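Local coordinates for protein methyltransferase WBDD (Escherichia coli, PDB 4AZS) that regulates the chain length of the O antigen in Escherichia coli O9a as a bifunctional kinase and methyltransferase, binding S-adenosylmethionine and adenosine monophosphate, at residues E125-L130 against K157-R162; L174-E179 against S212-P217; P191-E196 against M271-L276; R202-F207 against R216-V221. All coordinates share one frame; numbering follows the deposited sequence.

Contact 1: residues E125-L130 against K157-R162; sequences EVIAAL and KRLLSR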
# COMPACT_ATOMS: atom_id res chain seq x y z
N GLU A 125 6.71 -35.45 2.12
CA GLU A 125 7.03 -36.09 3.39
C GLU A 125 7.51 -37.53 3.19
O GLU A 125 8.46 -37.97 3.85
CB GLU A 125 5.84 -36.05 4.37
CG GLU A 125 5.41 -34.64 4.80
CD GLU A 125 4.03 -34.61 5.48
OE1 GLU A 125 3.47 -35.69 5.79
OE2 GLU A 125 3.46 -33.50 5.70
N VAL A 126 6.90 -38.26 2.28
CA VAL A 126 7.41 -39.59 2.02
C VAL A 126 8.87 -39.55 1.54
O VAL A 126 9.69 -40.31 2.01
CB VAL A 126 6.52 -40.33 1.01
CG1 VAL A 126 7.19 -41.61 0.58
CG2 VAL A 126 5.15 -40.63 1.63
N ILE A 127 9.20 -38.67 0.59
CA ILE A 127 10.55 -38.60 0.04
C ILE A 127 11.54 -38.28 1.16
O ILE A 127 12.60 -38.91 1.24
CB ILE A 127 10.66 -37.63 -1.17
CG1 ILE A 127 9.98 -38.24 -2.40
CG2 ILE A 127 12.09 -37.35 -1.51
CD1 ILE A 127 9.71 -37.28 -3.56
N ALA A 128 11.19 -37.37 2.06
CA ALA A 128 12.07 -37.03 3.15
C ALA A 128 12.29 -38.24 4.01
O ALA A 128 13.35 -38.41 4.54
CB ALA A 128 11.52 -35.86 3.98
N ALA A 129 11.30 -39.12 4.14
CA ALA A 129 11.44 -40.27 5.02
C ALA A 129 12.07 -41.49 4.41
O ALA A 129 12.27 -42.46 5.13
CB ALA A 129 10.07 -40.68 5.55
N LEU A 130 12.29 -41.51 3.09
CA LEU A 130 12.83 -42.69 2.44
C LEU A 130 14.23 -43.05 2.93
O LEU A 130 15.02 -42.19 3.30
CB LEU A 130 12.87 -42.51 0.92
CG LEU A 130 11.50 -42.55 0.23
CD1 LEU A 130 11.67 -42.21 -1.24
CD2 LEU A 130 10.77 -43.89 0.45
N LYS A 157 13.43 -30.01 -7.47
CA LYS A 157 14.75 -30.56 -7.89
C LYS A 157 15.38 -31.33 -6.74
O LYS A 157 15.94 -32.41 -6.94
CB LYS A 157 15.74 -29.46 -8.34
CG LYS A 157 15.41 -28.83 -9.70
CD LYS A 157 16.24 -27.58 -10.04
CE LYS A 157 17.73 -27.83 -10.30
NZ LYS A 157 17.97 -28.72 -11.50
N ARG A 158 15.33 -30.76 -5.55
CA ARG A 158 15.91 -31.44 -4.38
C ARG A 158 15.17 -32.71 -3.99
O ARG A 158 15.80 -33.71 -3.63
CB ARG A 158 16.04 -30.50 -3.18
CG ARG A 158 17.15 -29.48 -3.43
CD ARG A 158 17.36 -28.53 -2.26
NE ARG A 158 18.32 -27.47 -2.61
CZ ARG A 158 18.01 -26.22 -2.93
NH1 ARG A 158 16.75 -25.76 -2.92
NH2 ARG A 158 19.00 -25.39 -3.23
N LEU A 159 13.85 -32.69 -4.11
CA LEU A 159 13.07 -33.91 -3.85
C LEU A 159 13.46 -35.00 -4.83
O LEU A 159 13.67 -36.15 -4.45
CB LEU A 159 11.57 -33.62 -3.94
CG LEU A 159 11.00 -32.67 -2.90
CD1 LEU A 159 9.52 -32.48 -3.14
CD2 LEU A 159 11.21 -33.29 -1.51
N LEU A 160 13.54 -34.64 -6.11
CA LEU A 160 13.87 -35.61 -7.18
C LEU A 160 15.31 -36.12 -7.06
O LEU A 160 15.58 -37.29 -7.30
CB LEU A 160 13.61 -35.02 -8.58
CG LEU A 160 12.13 -34.79 -8.90
CD1 LEU A 160 11.99 -34.12 -10.24
CD2 LEU A 160 11.35 -36.10 -8.87
N SER A 161 16.23 -35.26 -6.65
CA SER A 161 17.58 -35.71 -6.33
C SER A 161 17.57 -36.74 -5.22
O SER A 161 18.29 -37.71 -5.30
CB SER A 161 18.46 -34.57 -5.85
OG SER A 161 18.71 -33.69 -6.95
N ARG A 162 16.82 -36.49 -4.15
CA ARG A 162 16.80 -37.43 -3.05
C ARG A 162 16.16 -38.72 -3.53
O ARG A 162 16.66 -39.80 -3.26
CB ARG A 162 16.14 -36.88 -1.77
CG ARG A 162 16.15 -37.91 -0.63
CD ARG A 162 16.12 -37.32 0.78
NE ARG A 162 16.93 -38.16 1.67
CZ ARG A 162 16.47 -39.25 2.31
NH1 ARG A 162 15.20 -39.61 2.28
NH2 ARG A 162 17.30 -39.99 3.00
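Ile127 and Leu159 mark the closest backbone approach, their CA atoms 6.6 Å apart, where the short axes of helix 125-129 and helix 157-162 pass at 9.7 Å with a crossing angle of 43°. Ile127 fills the seam between them. Its CG2 branch presses on the backbone, lying 3.5 Å from Leu159 O, while CD1, at the end of the other branch, meets Leu159 CB at 4.1 Å; the two side chains cross at about a right angle. Phe144 packs against Ile127 from helix 144-151. The polar half of the contact is built by Arg162. With CG anti to the backbone N (chi1 -180°) the side chain runs past Ile127 in the opposite direction, and a bend at chi3 delivers the guanidinium edge to the last turn of helix 125-129. NH1 is shared between two carbonyls near the guanidinium plane: it donates to Ile127 O at 2.9 Å, approaching in the carbonyl plane with a C=O...N angle of 157°, and to Leu130 O at 2.8 Å. NH2 adds a weak bond to Leu130 O at 3.2 Å. Ile127 O also accepts from Leu130 N, so this oxygen is held by two donors. The partial negative charge expected at a helix C-terminus would suit the arginine. Arg162 NE, meanwhile, forms a salt bridge with Asp165 of the second subunit, tying this helix end to a subunit boundary. The pairing joins two neighbouring crossover helices of the Rossmann-like methyltransferase fold, one leading from strand 115-120 to 137-141, the next from 137-141 to 169-173.

Contact 2: residues L174-E179 against S212-P217; sequences LAVKEE and SPVPRP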
# COMPACT_ATOMS: atom_id res chain seq x y z
N LEU A 174 6.47 -36.17 -16.93
CA LEU A 174 6.45 -34.79 -16.52
C LEU A 174 5.60 -33.91 -17.42
O LEU A 174 5.75 -33.90 -18.64
CB LEU A 174 7.88 -34.27 -16.53
CG LEU A 174 8.79 -35.00 -15.54
CD1 LEU A 174 10.23 -34.59 -15.82
CD2 LEU A 174 8.44 -34.71 -14.09
N ALA A 175 4.70 -33.17 -16.79
CA ALA A 175 3.90 -32.19 -17.49
C ALA A 175 4.81 -31.06 -17.96
O ALA A 175 5.89 -30.85 -17.39
CB ALA A 175 2.79 -31.64 -16.62
N VAL A 176 4.35 -30.33 -18.97
CA VAL A 176 5.20 -29.32 -19.61
C VAL A 176 4.46 -28.03 -19.84
O VAL A 176 3.22 -28.00 -19.96
CB VAL A 176 5.72 -29.80 -20.97
CG1 VAL A 176 6.67 -30.95 -20.76
CG2 VAL A 176 4.56 -30.20 -21.84
N LYS A 177 5.25 -26.96 -19.93
CA LYS A 177 4.70 -25.63 -20.03
C LYS A 177 3.88 -25.41 -21.32
O LYS A 177 3.05 -24.52 -21.35
CB LYS A 177 5.78 -24.56 -19.89
CG LYS A 177 6.52 -24.23 -21.16
CD LYS A 177 7.28 -22.90 -21.01
CE LYS A 177 8.11 -22.57 -22.27
NZ LYS A 177 8.84 -23.74 -22.85
N GLU A 178 4.09 -26.23 -22.35
CA GLU A 178 3.32 -26.04 -23.60
C GLU A 178 1.87 -26.51 -23.45
O GLU A 178 1.05 -26.27 -24.29
CB GLU A 178 4.00 -26.82 -24.76
CG GLU A 178 5.30 -26.19 -25.22
CD GLU A 178 6.48 -26.35 -24.23
OE1 GLU A 178 6.54 -27.29 -23.40
OE2 GLU A 178 7.39 -25.53 -24.30
N GLU A 179 1.56 -27.26 -22.40
CA GLU A 179 0.18 -27.61 -22.14
C GLU A 179 -0.60 -26.31 -21.96
O GLU A 179 -0.09 -25.29 -21.51
CB GLU A 179 0.12 -28.57 -20.96
CG GLU A 179 0.79 -29.90 -21.29
CD GLU A 179 0.58 -30.96 -20.23
OE1 GLU A 179 -0.57 -31.43 -20.09
OE2 GLU A 179 1.57 -31.27 -19.51
N SER A 212 -5.02 -32.47 -24.00
CA SER A 212 -4.66 -31.59 -25.06
C SER A 212 -3.78 -32.34 -26.02
O SER A 212 -3.42 -33.45 -25.75
CB SER A 212 -3.89 -30.35 -24.56
OG SER A 212 -2.49 -30.61 -24.40
N PRO A 213 -3.39 -31.70 -27.13
CA PRO A 213 -2.51 -32.34 -28.07
C PRO A 213 -1.06 -32.39 -27.61
O PRO A 213 -0.27 -33.04 -28.27
CB PRO A 213 -2.60 -31.41 -29.30
CG PRO A 213 -3.88 -30.68 -29.11
CD PRO A 213 -3.84 -30.40 -27.64
N VAL A 214 -0.71 -31.73 -26.50
CA VAL A 214 0.68 -31.72 -26.05
C VAL A 214 0.95 -32.97 -25.21
O VAL A 214 0.28 -33.21 -24.21
CB VAL A 214 0.96 -30.43 -25.26
CG1 VAL A 214 2.40 -30.40 -24.78
CG2 VAL A 214 0.62 -29.23 -26.14
N PRO A 215 1.90 -33.80 -25.65
CA PRO A 215 2.26 -34.98 -24.94
C PRO A 215 3.22 -34.68 -23.77
O PRO A 215 3.86 -33.62 -23.72
CB PRO A 215 2.93 -35.83 -26.02
CG PRO A 215 3.63 -34.84 -26.90
CD PRO A 215 2.66 -33.67 -26.92
N ARG A 216 3.31 -35.62 -22.85
CA ARG A 216 4.23 -35.54 -21.74
C ARG A 216 5.36 -36.56 -21.94
O ARG A 216 5.12 -37.75 -22.17
CB ARG A 216 3.51 -35.79 -20.43
CG ARG A 216 2.47 -34.76 -20.09
CD ARG A 216 1.82 -35.02 -18.74
NE ARG A 216 0.94 -33.90 -18.47
CZ ARG A 216 -0.13 -33.94 -17.68
NH1 ARG A 216 -0.39 -35.03 -16.98
NH2 ARG A 216 -0.94 -32.90 -17.65
N PRO A 217 6.60 -36.09 -21.81
CA PRO A 217 7.75 -36.95 -21.88
C PRO A 217 7.90 -37.80 -20.59
O PRO A 217 7.50 -37.38 -19.49
CB PRO A 217 8.91 -35.95 -22.06
CG PRO A 217 8.46 -34.77 -21.26
CD PRO A 217 6.98 -34.70 -21.50
O HOH W 1 -1.51 -32.40 -22.34
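Ala175 and Arg216 bring the two backbones together, CA to CA 5.4 Å, just beyond a bond from Leu174 N to Pro217 O of 3.0 Å; 174-179, which follows the end of strand 169-173, has no regular structure and makes a type I turn from Val176 to Glu179. The place is the end of strand 169-173 beside the antiparallel strand 216-222, a pairing that belongs to the class I methyltransferase sheet. Arg216 and Glu179 carry the polar contact. The arginine chain is extended from CG to NE (chi2 -178°) and grips the carboxylate side-on: NE donates to OE2 of Glu179 at 2.9 Å, nearly straight at 171°, and NH2 of Arg216 donates to Glu179 OE1, also at 2.9 Å, on its syn lone pair. The pairing is not flat, since the carboxylate and guanidinium planes stand 50° apart. Ala175 CB covers one guanidinium face, NH1 is bonded to Ser142 OG, and the arginine side chain comes within about 5 Å of bound S-adenosylmethionine. Glu179 OE2 takes a second donor on its anti lone pair, Val176 N at 3.0 Å, so the same carboxylate bridges its own turn and the opposite strand. Beside it lies an apolar patch: Val176 CG2 meets Val214 CG1 at 3.7 Å, and the CG1 branch of Val214, anti to its backbone N, also rests on Glu179 CG. Val176 CG1 packs on Pro217 CD. An ST turn at Ser212, whose OG accepts from Val214 N, leads into this patch, and one water donates to Glu179 OE1 (2.6 Å) and to Val214 O while accepting from Ser212 OG.

Contact 3: residues P191-E196 against M271-L276; sequences PRELIE and MPHGIL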
# COMPACT_ATOMS: atom_id res chain seq x y z
N PRO A 191 11.18 -29.48 -19.02
CA PRO A 191 11.06 -30.42 -17.93
C PRO A 191 12.39 -31.00 -17.45
O PRO A 191 12.51 -31.44 -16.31
CB PRO A 191 10.15 -31.52 -18.52
CG PRO A 191 10.28 -31.39 -19.98
CD PRO A 191 10.51 -29.94 -20.25
N ARG A 192 13.37 -31.05 -18.33
CA ARG A 192 14.70 -31.48 -17.94
C ARG A 192 15.36 -30.65 -16.83
O ARG A 192 16.22 -31.15 -16.14
CB ARG A 192 15.60 -31.57 -19.14
CG ARG A 192 15.29 -32.81 -19.91
CD ARG A 192 15.99 -32.76 -21.23
NE ARG A 192 15.37 -31.74 -22.06
CZ ARG A 192 15.69 -31.53 -23.34
NH1 ARG A 192 16.62 -32.28 -23.93
NH2 ARG A 192 15.09 -30.58 -24.02
N GLU A 193 14.92 -29.43 -16.62
CA GLU A 193 15.42 -28.65 -15.47
C GLU A 193 15.10 -29.27 -14.12
O GLU A 193 15.74 -28.94 -13.11
CB GLU A 193 14.83 -27.27 -15.46
CG GLU A 193 15.38 -26.38 -16.56
CD GLU A 193 14.60 -25.07 -16.64
OE1 GLU A 193 14.38 -24.42 -15.58
OE2 GLU A 193 14.17 -24.72 -17.76
N LEU A 194 14.10 -30.14 -14.06
CA LEU A 194 13.80 -30.77 -12.79
C LEU A 194 14.74 -31.96 -12.53
O LEU A 194 14.75 -32.50 -11.40
CB LEU A 194 12.35 -31.29 -12.80
CG LEU A 194 11.24 -30.26 -13.01
CD1 LEU A 194 9.85 -30.89 -13.07
CD2 LEU A 194 11.31 -29.25 -11.88
N ILE A 195 15.44 -32.44 -13.56
CA ILE A 195 16.20 -33.69 -13.42
C ILE A 195 17.67 -33.66 -13.81
O ILE A 195 18.36 -34.61 -13.57
CB ILE A 195 15.55 -34.87 -14.20
CG1 ILE A 195 15.32 -34.52 -15.65
CG2 ILE A 195 14.24 -35.29 -13.54
CD1 ILE A 195 14.92 -35.70 -16.49
N GLU A 196 18.12 -32.59 -14.45
CA GLU A 196 19.44 -32.54 -15.03
C GLU A 196 20.53 -32.50 -13.93
O GLU A 196 21.65 -32.83 -14.20
CB GLU A 196 19.56 -31.33 -15.96
CG GLU A 196 19.71 -30.02 -15.22
CD GLU A 196 19.45 -28.81 -16.12
OE1 GLU A 196 19.25 -29.01 -17.35
OE2 GLU A 196 19.43 -27.66 -15.61
N MET A 271 19.17 -30.96 -26.42
CA MET A 271 19.44 -30.31 -25.11
C MET A 271 18.40 -29.25 -24.84
O MET A 271 17.82 -28.75 -25.78
CB MET A 271 20.81 -29.68 -25.09
CG MET A 271 21.93 -30.67 -24.82
SD MET A 271 22.05 -31.27 -23.10
CE MET A 271 22.89 -29.88 -22.34
N PRO A 272 18.17 -28.89 -23.55
CA PRO A 272 17.18 -27.84 -23.30
C PRO A 272 17.71 -26.46 -23.63
O PRO A 272 18.90 -26.29 -23.87
CB PRO A 272 16.91 -27.96 -21.79
CG PRO A 272 18.13 -28.59 -21.21
CD PRO A 272 18.66 -29.50 -22.29
N HIS A 273 16.79 -25.49 -23.65
CA HIS A 273 17.14 -24.05 -23.66
C HIS A 273 17.86 -23.69 -24.92
O HIS A 273 17.58 -24.24 -25.97
CB HIS A 273 17.92 -23.68 -22.40
CG HIS A 273 17.29 -24.20 -21.12
ND1 HIS A 273 17.84 -25.20 -20.37
CD2 HIS A 273 16.08 -23.85 -20.50
CE1 HIS A 273 17.04 -25.45 -19.32
NE2 HIS A 273 15.96 -24.62 -19.40
N GLY A 274 18.81 -22.77 -24.83
CA GLY A 274 19.55 -22.38 -26.02
C GLY A 274 20.55 -23.44 -26.37
O GLY A 274 20.97 -23.55 -27.51
N ILE A 275 20.84 -24.30 -25.39
CA ILE A 275 22.21 -24.77 -25.16
C ILE A 275 22.99 -25.17 -26.43
O ILE A 275 24.09 -24.68 -26.63
CB ILE A 275 22.25 -25.85 -24.06
CG1 ILE A 275 21.70 -25.26 -22.74
CG2 ILE A 275 23.67 -26.35 -23.85
CD1 ILE A 275 21.25 -26.30 -21.72
N LEU A 276 22.43 -26.04 -27.26
CA LEU A 276 23.09 -26.44 -28.51
C LEU A 276 22.43 -25.79 -29.71
O LEU A 276 21.24 -25.94 -29.92
CB LEU A 276 23.07 -27.96 -28.70
CG LEU A 276 23.73 -28.88 -27.64
CD1 LEU A 276 23.66 -30.35 -28.03
CD2 LEU A 276 25.17 -28.48 -27.38
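Glu193 reaches His273 on a chain extended beyond CG (chi2 172°), with CG itself anti to the carbonyl carbon, whereas Arg192 bends at chi3 (-69°) and so lays its guanidinium across Pro272. The histidine ring receives the glutamate at its edge, in a His-carboxylate hydrogen bond from NE2 to Glu193 OE2. The modelled separation of 2.4 Å between NE2 and OE2 is very short, so the detailed geometry of this bond is doubtful. Glu193 OE2 lies at the ring edge, near its plane, although the carboxylate itself is turned 47° from the ring. Glu193 CG also sits at that ring edge, 3.4 Å from His273 CE1. OE2 has a further donor in Asp190 N, which fixes the carboxylate from its own side of the contact. The neighbouring arginine makes no hydrogen bond to Pro272. Instead, one face of its guanidinium is covered by the proline: Pro272 CA is 3.5 Å from NH2, and CZ of Arg192 is 3.7 Å from Pro272 CD. Charge is met at other points, for NE forms a salt bridge with Asp190 and NH1 one with Asp270, an acid from each side of the junction, which should hold the flat group over the proline. At the margin, Glu196 OE1 approaches Pro272 CG at 4.0 Å. In the fold the contact sets a 3-10 turn of the methyltransferase region, Pro191 to Leu194, against the loop between strand 262-268 and helix 278-296, consistent with the beta3-alphaC connection of a protein kinase N-lobe, and thus forms part of the junction between the two enzymatic modules.

Contact 4: residues R202-F207 against R216-V221; sequences RLIGEF and RPMYLV. With SO4 (sulfate ion), chain I.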
# COMPACT_ATOMS: atom_id res chain seq x y z
N ARG A 202 17.49 -40.23 -19.50
CA ARG A 202 17.24 -40.58 -20.91
C ARG A 202 15.74 -40.41 -21.10
O ARG A 202 14.97 -41.00 -20.34
CB ARG A 202 17.45 -42.12 -21.10
CG ARG A 202 18.68 -42.69 -21.75
CD ARG A 202 18.70 -44.23 -21.63
NE ARG A 202 17.67 -44.78 -22.44
CZ ARG A 202 17.07 -45.95 -22.32
NH1 ARG A 202 17.34 -46.85 -21.39
NH2 ARG A 202 16.15 -46.21 -23.20
N LEU A 203 15.31 -39.78 -22.19
CA LEU A 203 13.91 -39.84 -22.63
C LEU A 203 13.52 -41.25 -23.10
O LEU A 203 14.19 -41.79 -23.94
CB LEU A 203 13.67 -38.84 -23.76
CG LEU A 203 12.28 -38.72 -24.32
CD1 LEU A 203 11.43 -38.03 -23.30
CD2 LEU A 203 12.25 -37.93 -25.65
N ILE A 204 12.49 -41.87 -22.51
CA ILE A 204 12.09 -43.21 -22.97
C ILE A 204 10.74 -43.24 -23.70
O ILE A 204 10.43 -44.21 -24.32
CB ILE A 204 12.13 -44.28 -21.89
CG1 ILE A 204 11.29 -43.88 -20.69
CG2 ILE A 204 13.56 -44.55 -21.46
CD1 ILE A 204 11.02 -45.06 -19.77
N GLY A 205 9.96 -42.18 -23.65
CA GLY A 205 8.75 -42.11 -24.44
C GLY A 205 8.01 -40.81 -24.26
O GLY A 205 8.43 -39.93 -23.49
N GLU A 206 6.91 -40.67 -24.96
CA GLU A 206 6.06 -39.45 -24.87
C GLU A 206 4.62 -39.92 -24.96
O GLU A 206 4.32 -40.82 -25.76
CB GLU A 206 6.40 -38.52 -26.02
CG GLU A 206 6.74 -37.11 -25.55
CD GLU A 206 8.01 -36.62 -26.18
OE1 GLU A 206 8.39 -37.18 -27.24
OE2 GLU A 206 8.61 -35.68 -25.62
N PHE A 207 3.74 -39.37 -24.13
CA PHE A 207 2.40 -39.91 -24.00
C PHE A 207 1.35 -38.85 -24.13
O PHE A 207 1.50 -37.73 -23.62
CB PHE A 207 2.28 -40.68 -22.69
CG PHE A 207 3.20 -41.86 -22.64
CD1 PHE A 207 2.83 -43.05 -23.25
CD2 PHE A 207 4.48 -41.73 -22.14
CE1 PHE A 207 3.68 -44.13 -23.28
CE2 PHE A 207 5.35 -42.81 -22.16
CZ PHE A 207 4.96 -44.02 -22.75
N ARG A 216 3.31 -35.62 -22.85
CA ARG A 216 4.23 -35.54 -21.74
C ARG A 216 5.36 -36.56 -21.94
O ARG A 216 5.12 -37.75 -22.17
CB ARG A 216 3.51 -35.79 -20.43
CG ARG A 216 2.47 -34.76 -20.09
CD ARG A 216 1.82 -35.02 -18.74
NE ARG A 216 0.94 -33.90 -18.47
CZ ARG A 216 -0.13 -33.94 -17.68
NH1 ARG A 216 -0.39 -35.03 -16.98
NH2 ARG A 216 -0.94 -32.90 -17.65
N PRO A 217 6.60 -36.09 -21.81
CA PRO A 217 7.75 -36.95 -21.88
C PRO A 217 7.90 -37.80 -20.59
O PRO A 217 7.50 -37.38 -19.49
CB PRO A 217 8.91 -35.95 -22.06
CG PRO A 217 8.46 -34.77 -21.26
CD PRO A 217 6.98 -34.70 -21.50
N MET A 218 8.35 -39.02 -20.78
CA MET A 218 8.71 -39.93 -19.71
C MET A 218 10.23 -40.10 -19.73
O MET A 218 10.80 -40.42 -20.78
CB MET A 218 8.05 -41.28 -19.98
CG MET A 218 8.33 -42.30 -18.91
SD MET A 218 7.45 -43.88 -19.03
CE MET A 218 5.83 -43.35 -18.57
N TYR A 219 10.86 -39.88 -18.59
CA TYR A 219 12.28 -40.02 -18.38
C TYR A 219 12.62 -41.16 -17.44
O TYR A 219 11.90 -41.43 -16.51
CB TYR A 219 12.83 -38.73 -17.79
CG TYR A 219 12.82 -37.57 -18.78
CD1 TYR A 219 13.84 -37.44 -19.75
CD2 TYR A 219 11.75 -36.68 -18.84
CE1 TYR A 219 13.79 -36.42 -20.69
CE2 TYR A 219 11.71 -35.66 -19.77
CZ TYR A 219 12.73 -35.53 -20.65
OH TYR A 219 12.64 -34.55 -21.56
N LEU A 220 13.72 -41.81 -17.72
CA LEU A 220 14.32 -42.79 -16.87
C LEU A 220 15.56 -42.13 -16.27
O LEU A 220 16.42 -41.62 -16.99
CB LEU A 220 14.75 -43.97 -17.72
CG LEU A 220 15.40 -45.13 -17.00
CD1 LEU A 220 14.51 -45.77 -15.96
CD2 LEU A 220 15.80 -46.16 -18.04
N VAL A 221 15.64 -42.12 -14.96
CA VAL A 221 16.67 -41.30 -14.26
C VAL A 221 17.39 -42.20 -13.26
O VAL A 221 16.75 -43.08 -12.65
CB VAL A 221 15.99 -40.16 -13.52
CG1 VAL A 221 16.94 -39.36 -12.69
CG2 VAL A 221 15.21 -39.28 -14.46
S SO4 I . 16.79 -36.57 -23.51
O1 SO4 I . 17.89 -35.58 -23.56
O2 SO4 I . 15.84 -36.00 -24.49
O3 SO4 I . 16.21 -36.54 -22.15
O4 SO4 I . 17.35 -38.02 -23.76
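Met218 can be followed outward against strand 202-207. Its CB lies in the plane of the Phe207 ring, at the edge, 3.8 Å from CE2. With CG anti to the backbone N (chi1 -179°), CG meets Ile204 CG1 at 3.8 Å, and SD is 3.8 Å from Ile204 CD1. The chain then bends at chi3, and the terminal CE returns to Phe207 CE2 at 3.7 Å. This is a Met-aromatic contact, SD being 5.1 Å from the centroid of the Phe207 ring and 62° off its normal, hence oblique. The backbone beneath is an antiparallel hairpin at the edge of the methyltransferase sheet, interrupted by a classic beta bulge: Ile204 and Gly205 both face Met218, whose O accepts from Ile204 N at 2.8 Å and only weakly from Gly205 N at 3.5 Å. Regular pairing flanks it, Arg202 with Leu220 and Phe207 with Arg216 being hydrogen-bonded pairs. On the opposite face of the hairpin, Leu203 places CD1 over the Tyr219 ring in a CH-pi contact, 4.1 Å from the centroid, and the same methyl packs tightly on Pro217 CB. The backbone N of Leu203 donates to O4 of a sulfate ion, almost straight at 176°.

Contact 2 is the most buried of the four and contact 3 lies at the surface; contacts 1 and 4 are partly buried. Contacts 2 and 4 share Arg216 and Pro217 on strand 216-222, yet contact 4 is chiefly backbone pairing with apolar packing, whereas contact 2 adds a buried salt bridge near the methyl donor. Contact 1 joins helices flanking the same sheet through arginine-to-carbonyl bonds. Contact 3 touches all the others: Lys157 NZ reaches Glu193 O, Pro191 packs on Val176 and Pro217, and Ile195 on Tyr219. It alone crosses toward the kinase part, through a histidine-carboxylate bond, and contact 4 is nested inside the loop it closes.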